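PDB 3AIZ: DNA polymerase sliding clamp B from Sulfolobus tokodaii, which forms a subunit of the ring-shaped PCNA that encircles DNA and tethers DNA polymerase and other processing enzymes to it during high-speed replication. Local coordinates for residues A[20-25]-A[37-42]; A[125-130]-A[241-246]. All blocks are in the same frame, centred on the assembly; numbering follows the deposited sequence.

Interaction 1. Residues A[20-25]-A[37-42]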
loop_
_atom_site.group_PDB
_atom_site.type_symbol
_atom_site.label_atom_id
_atom_site.label_comp_id
_atom_site.label_asym_id
_atom_site.label_seq_id
_atom_site.Cartn_x
_atom_site.Cartn_y
_atom_site.Cartn_z
ATOM N N LEU A 20 16.473 -6.535 -27.203
ATOM C CA LEU A 20 16.610 -5.081 -27.280
ATOM C C LEU A 20 15.965 -4.487 -28.528
ATOM O O LEU A 20 16.161 -4.981 -29.638
ATOM C CB LEU A 20 18.086 -4.680 -27.225
ATOM C CG LEU A 20 18.819 -4.919 -25.905
ATOM C CD1 LEU A 20 20.311 -4.701 -26.079
ATOM C CD2 LEU A 20 18.265 -4.018 -24.811
ATOM N N LYS A 21 15.201 -3.417 -28.335
ATOM C CA LYS A 21 14.553 -2.716 -29.441
ATOM C C LYS A 21 13.675 -3.642 -30.274
ATOM O O LYS A 21 13.364 -3.338 -31.426
ATOM C CB LYS A 21 15.595 -2.040 -30.338
ATOM C CG LYS A 21 16.383 -0.928 -29.664
ATOM C CD LYS A 21 17.424 -0.348 -30.611
ATOM C CE LYS A 21 18.228 0.760 -29.949
ATOM N NZ LYS A 21 17.378 1.924 -29.572
ATOM N N VAL A 22 13.276 -4.768 -29.692
ATOM C CA VAL A 22 12.434 -5.724 -30.400
ATOM C C VAL A 22 11.043 -5.151 -30.647
ATOM O O VAL A 22 10.403 -4.630 -29.734
ATOM C CB VAL A 22 12.309 -7.062 -29.640
ATOM C CG1 VAL A 22 11.570 -6.870 -28.323
ATOM C CG2 VAL A 22 11.603 -8.092 -30.503
ATOM N N THR A 23 10.582 -5.242 -31.890
ATOM C CA THR A 23 9.252 -4.764 -32.239
ATOM C C THR A 23 8.194 -5.677 -31.622
ATOM O O THR A 23 8.524 -6.682 -30.992
ATOM C CB THR A 23 9.065 -4.678 -33.770
ATOM O OG1 THR A 23 7.738 -4.228 -34.074
ATOM C CG2 THR A 23 9.304 -6.031 -34.418
ATOM N N ASP A 24 6.926 -5.321 -31.794
ATOM C CA ASP A 24 5.832 -6.096 -31.220
ATOM C C ASP A 24 5.747 -7.505 -31.808
ATOM O O ASP A 24 5.165 -8.403 -31.202
ATOM C CB ASP A 24 4.499 -5.369 -31.409
ATOM C CG ASP A 24 4.411 -4.092 -30.594
ATOM O OD1 ASP A 24 5.417 -3.722 -29.952
ATOM O OD2 ASP A 24 3.332 -3.460 -30.595
ATOM N N GLU A 25 6.335 -7.692 -32.986
ATOM C CA GLU A 25 6.257 -8.972 -33.681
ATOM C C GLU A 25 7.631 -9.612 -33.848
ATOM O O GLU A 25 8.597 -8.944 -34.217
ATOM C CB GLU A 25 5.606 -8.790 -35.054
ATOM C CG GLU A 25 4.261 -8.071 -35.029
ATOM C CD GLU A 25 3.118 -8.963 -34.581
ATOM O OE1 GLU A 25 3.158 -10.178 -34.872
ATOM O OE2 GLU A 25 2.172 -8.446 -33.946
ATOM N N SER A 37 14.870 -17.319 -32.605
ATOM C CA SER A 37 14.388 -16.097 -33.224
ATOM C C SER A 37 15.547 -15.115 -33.315
ATOM O O SER A 37 16.285 -14.933 -32.349
ATOM C CB SER A 37 13.250 -15.495 -32.401
ATOM O OG SER A 37 12.748 -14.321 -33.014
ATOM N N ARG A 38 15.717 -14.494 -34.476
ATOM C CA ARG A 38 16.810 -13.550 -34.663
ATOM C C ARG A 38 16.387 -12.353 -35.503
ATOM O O ARG A 38 15.812 -12.505 -36.581
ATOM C CB ARG A 38 18.027 -14.242 -35.288
ATOM C CG ARG A 38 17.894 -14.562 -36.772
ATOM C CD ARG A 38 18.662 -13.560 -37.626
ATOM N NE ARG A 38 18.608 -13.891 -39.047
ATOM C CZ ARG A 38 19.285 -13.244 -39.992
ATOM N NH1 ARG A 38 20.072 -12.228 -39.668
ATOM N NH2 ARG A 38 19.177 -13.614 -41.262
ATOM N N TYR A 39 16.667 -11.160 -34.995
ATOM C CA TYR A 39 16.404 -9.938 -35.740
ATOM C C TYR A 39 17.588 -8.992 -35.623
ATOM O O TYR A 39 18.386 -9.083 -34.689
ATOM C CB TYR A 39 15.127 -9.256 -35.249
ATOM C CG TYR A 39 15.212 -8.752 -33.832
ATOM C CD1 TYR A 39 15.035 -9.613 -32.759
ATOM C CD2 TYR A 39 15.468 -7.414 -33.564
ATOM C CE1 TYR A 39 15.111 -9.160 -31.458
ATOM C CE2 TYR A 39 15.547 -6.949 -32.266
ATOM C CZ TYR A 39 15.367 -7.827 -31.215
ATOM O OH TYR A 39 15.444 -7.375 -29.918
ATOM N N LEU A 40 17.691 -8.084 -36.583
ATOM C CA LEU A 40 18.798 -7.148 -36.646
ATOM C C LEU A 40 18.251 -5.729 -36.579
ATOM O O LEU A 40 17.433 -5.336 -37.409
ATOM C CB LEU A 40 19.569 -7.365 -37.948
ATOM C CG LEU A 40 20.853 -6.584 -38.209
ATOM C CD1 LEU A 40 21.840 -6.774 -37.073
ATOM C CD2 LEU A 40 21.460 -7.031 -39.531
ATOM N N THR A 41 18.685 -4.968 -35.580
ATOM C CA THR A 41 18.225 -3.593 -35.424
ATOM C C THR A 41 18.358 -2.825 -36.736
ATOM O O THR A 41 19.201 -3.149 -37.572
ATOM C CB THR A 41 18.999 -2.852 -34.316
ATOM O OG1 THR A 41 20.399 -2.856 -34.624
ATOM C CG2 THR A 41 18.777 -3.522 -32.967
ATOM N N ASP A 42 17.518 -1.810 -36.914
ATOM C CA ASP A 42 17.507 -1.031 -38.148
ATOM C C ASP A 42 18.885 -0.476 -38.502
ATOM O O ASP A 42 19.276 -0.467 -39.671
ATOM C CB ASP A 42 16.481 0.102 -38.058
ATOM C CG ASP A 42 15.051 -0.409 -38.022
ATOM O OD1 ASP A 42 14.811 -1.547 -38.481
ATOM O OD2 ASP A 42 14.165 0.330 -37.541
#
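In the N-terminal domain of the PCNA fold, the loop leading from helix 9-16 to strand 25-30 is tied back to strand 34-40 mainly by Tyr39, which meets Leu20 and Val22. The contact illustrates how an aromatic residue can hold an irregular loop against a strand. Tyr39 leaves its strand in the direction of the loop, and its OH donates a hydrogen bond to the backbone carbonyl Leu20 O at 2.5 Å. The carbonyl oxygen lies at the ring edge, in plane, while the donor stands above the carbonyl plane, 51° out of it. Lys21, with left-handed backbone torsions, then turns the chain past the hydroxyl, and Val22 crosses the tyrosine side chain at about a right angle. Val22 CB lies 3.5 Å from Tyr39 CZ, and Val22 CG2, anti to the backbone N, 3.8 Å from Tyr39 CE1. Outside the pair, Tyr39 also touches Leu19 and Val48, and Leu20 packs on Val208 and Val211 of helix 202-211, linking the loop to the C-terminal domain. The second inward-pointing residue, Thr41, gives its hydroxyl to bonding with Asp43 and Leu46; it offers the loop its methyl, with CG2 4.2 Å from Lys21 CD.

Interaction 2. Residues A[125-130]-A[241-246]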
loop_
_atom_site.group_PDB
_atom_site.type_symbol
_atom_site.label_atom_id
_atom_site.label_comp_id
_atom_site.label_asym_id
_atom_site.label_seq_id
_atom_site.Cartn_x
_atom_site.Cartn_y
_atom_site.Cartn_z
ATOM N N LEU A 125 19.415 -18.451 -39.664
ATOM C CA LEU A 125 20.266 -17.819 -38.662
ATOM C C LEU A 125 21.655 -17.545 -39.230
ATOM O O LEU A 125 22.459 -18.463 -39.397
ATOM C CB LEU A 125 20.367 -18.712 -37.423
ATOM C CG LEU A 125 21.054 -18.123 -36.191
ATOM C CD1 LEU A 125 20.411 -16.802 -35.814
ATOM C CD2 LEU A 125 20.998 -19.102 -35.026
ATOM N N THR A 126 21.934 -16.278 -39.522
ATOM C CA THR A 126 23.198 -15.901 -40.142
ATOM C C THR A 126 24.119 -15.157 -39.177
ATOM O O THR A 126 24.262 -13.937 -39.259
ATOM C CB THR A 126 22.970 -15.026 -41.391
ATOM O OG1 THR A 126 21.917 -15.587 -42.184
ATOM C CG2 THR A 126 24.242 -14.936 -42.224
ATOM N N GLU A 127 24.742 -15.898 -38.265
ATOM C CA GLU A 127 25.711 -15.318 -37.341
ATOM C C GLU A 127 27.008 -14.993 -38.075
ATOM O O GLU A 127 27.411 -15.722 -38.980
ATOM C CB GLU A 127 26.007 -16.282 -36.188
ATOM C CG GLU A 127 24.796 -16.694 -35.365
ATOM C CD GLU A 127 25.176 -17.528 -34.152
ATOM O OE1 GLU A 127 26.229 -17.245 -33.541
ATOM O OE2 GLU A 127 24.422 -18.463 -33.804
ATOM N N PRO A 128 27.665 -13.891 -37.687
ATOM C CA PRO A 128 28.968 -13.539 -38.262
ATOM C C PRO A 128 29.972 -14.673 -38.082
ATOM O O PRO A 128 30.046 -15.263 -37.002
ATOM C CB PRO A 128 29.394 -12.321 -37.436
ATOM C CG PRO A 128 28.118 -11.722 -36.965
ATOM C CD PRO A 128 27.194 -12.881 -36.724
ATOM N N LYS A 129 30.728 -14.977 -39.132
ATOM C CA LYS A 129 31.723 -16.042 -39.070
ATOM C C LYS A 129 33.130 -15.467 -38.970
ATOM O O LYS A 129 33.726 -15.076 -39.973
ATOM C CB LYS A 129 31.611 -16.961 -40.289
ATOM C CG LYS A 129 30.316 -17.760 -40.351
ATOM C CD LYS A 129 30.307 -18.709 -41.539
ATOM C CE LYS A 129 29.030 -19.533 -41.579
ATOM N NZ LYS A 129 29.039 -20.515 -42.699
ATOM N N VAL A 130 33.655 -15.419 -37.750
ATOM C CA VAL A 130 34.978 -14.861 -37.509
ATOM C C VAL A 130 35.705 -15.630 -36.417
ATOM O O VAL A 130 35.113 -16.463 -35.729
ATOM C CB VAL A 130 34.893 -13.385 -37.087
ATOM C CG1 VAL A 130 34.317 -12.538 -38.212
ATOM C CG2 VAL A 130 34.055 -13.248 -35.828
ATOM N N ILE A 241 22.026 -14.510 -27.452
ATOM C CA ILE A 241 23.268 -14.283 -28.177
ATOM C C ILE A 241 23.238 -12.932 -28.873
ATOM O O ILE A 241 22.320 -12.639 -29.638
ATOM C CB ILE A 241 23.524 -15.386 -29.220
ATOM C CG1 ILE A 241 23.528 -16.762 -28.549
ATOM C CG2 ILE A 241 24.836 -15.135 -29.950
ATOM C CD1 ILE A 241 23.740 -17.907 -29.509
ATOM N N PHE A 242 24.245 -12.111 -28.602
ATOM C CA PHE A 242 24.321 -10.784 -29.194
ATOM C C PHE A 242 25.540 -10.647 -30.093
ATOM O O PHE A 242 26.581 -11.248 -29.841
ATOM C CB PHE A 242 24.358 -9.711 -28.105
ATOM C CG PHE A 242 23.125 -9.670 -27.251
ATOM C CD1 PHE A 242 23.071 -10.369 -26.058
ATOM C CD2 PHE A 242 22.022 -8.929 -27.641
ATOM C CE1 PHE A 242 21.939 -10.333 -25.269
ATOM C CE2 PHE A 242 20.887 -8.889 -26.858
ATOM C CZ PHE A 242 20.846 -9.592 -25.670
ATOM N N TRP A 243 25.396 -9.852 -31.146
ATOM C CA TRP A 243 26.514 -9.519 -32.015
ATOM C C TRP A 243 26.574 -8.011 -32.209
ATOM O O TRP A 243 25.621 -7.401 -32.693
ATOM C CB TRP A 243 26.389 -10.224 -33.366
ATOM C CG TRP A 243 26.753 -11.677 -33.327
ATOM C CD1 TRP A 243 25.898 -12.735 -33.235
ATOM C CD2 TRP A 243 28.073 -12.232 -33.380
ATOM N NE1 TRP A 243 26.603 -13.916 -33.230
ATOM C CE2 TRP A 243 27.939 -13.633 -33.318
ATOM C CE3 TRP A 243 29.355 -11.680 -33.477
ATOM C CZ2 TRP A 243 29.038 -14.490 -33.348
ATOM C CZ3 TRP A 243 30.444 -12.531 -33.506
ATOM C CH2 TRP A 243 30.278 -13.920 -33.442
ATOM N N ILE A 244 27.695 -7.414 -31.817
ATOM C CA ILE A 244 27.871 -5.971 -31.925
ATOM C C ILE A 244 28.870 -5.628 -33.021
ATOM O O ILE A 244 29.999 -6.116 -33.017
ATOM C CB ILE A 244 28.353 -5.348 -30.596
ATOM C CG1 ILE A 244 27.314 -5.546 -29.490
ATOM C CG2 ILE A 244 28.638 -3.868 -30.776
ATOM C CD1 ILE A 244 27.258 -6.951 -28.939
ATOM N N ALA A 245 28.449 -4.793 -33.963
ATOM C CA ALA A 245 29.344 -4.327 -35.012
ATOM C C ALA A 245 30.328 -3.323 -34.429
ATOM O O ALA A 245 29.923 -2.352 -33.786
ATOM C CB ALA A 245 28.555 -3.702 -36.149
ATOM N N PRO A 246 31.629 -3.557 -34.644
ATOM C CA PRO A 246 32.664 -2.653 -34.136
ATOM C C PRO A 246 32.695 -1.359 -34.934
ATOM O O PRO A 246 32.225 -1.331 -36.071
ATOM C CB PRO A 246 33.952 -3.441 -34.377
ATOM C CG PRO A 246 33.643 -4.292 -35.552
ATOM C CD PRO A 246 32.204 -4.689 -35.390
#
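The irregular backbone of residues 125-130 passes alongside the end of strand 239-244 without pairing with it, the nearest CA atoms, those of Pro128 and Trp243, being 7.8 Å apart. What joins the two is the indole of Trp243, approached from two directions. Over one face lies Pro128: its CD sits 3.4 Å from the centroid of the five-membered ring and only 6° off the ring normal, a CH-pi contact. Pro128 CG and CB follow the CD2-CE3 side of the indole, with Pro128 CG 3.7 Å from Trp243 CE3. Residues 125-130 belong to the interdomain connecting loop of the PCNA fold, which runs from the last strand of the N-terminal domain to the first of the C-terminal domain; in relatives, partner proteins dock beside this loop. Trp243 packs the loop against strand 239-244 of the C-terminal domain; Pro227 and Lys229 of strand 226-233 also touch the indole. At the ring edge, Trp243 NE1 donates a weak hydrogen bond of 3.4 Å to Glu127 OE1, which lies in the indole plane although the carboxylate is turned 54° from it. Glu127 CG, beside its own backbone N (chi1 -58°), starts an extended chain that crosses the indole at about a right angle. The other carboxylate oxygen, OE2, forms a salt bridge with Lys51, which probably favours a charged carboxylate. Farther along, Val130 CG2 approaches Trp243 CZ3 at 4.4 Å.

How the interactions relate
The two contacts show one principle, an aromatic side chain of a strand holding a passing loop, worked out in different chemistry. In interaction 1, nearer the surface, a hydroxyl donates to a backbone carbonyl; in interaction 2, partly buried, an indole is covered by a proline, and its polar edge makes a weak bond. One lies in the N-terminal domain, whereas the other brings the linker against the C-terminal domain. Strand 46-53 lies between their strands, pairing with both 34-40 and 239-244, and the centres are 14 Å apart. Their segments also touch each other, Arg38 CG packing on Leu125 CD1 at 3.5 Å and Leu20 CD1 lying near Phe242 CE2.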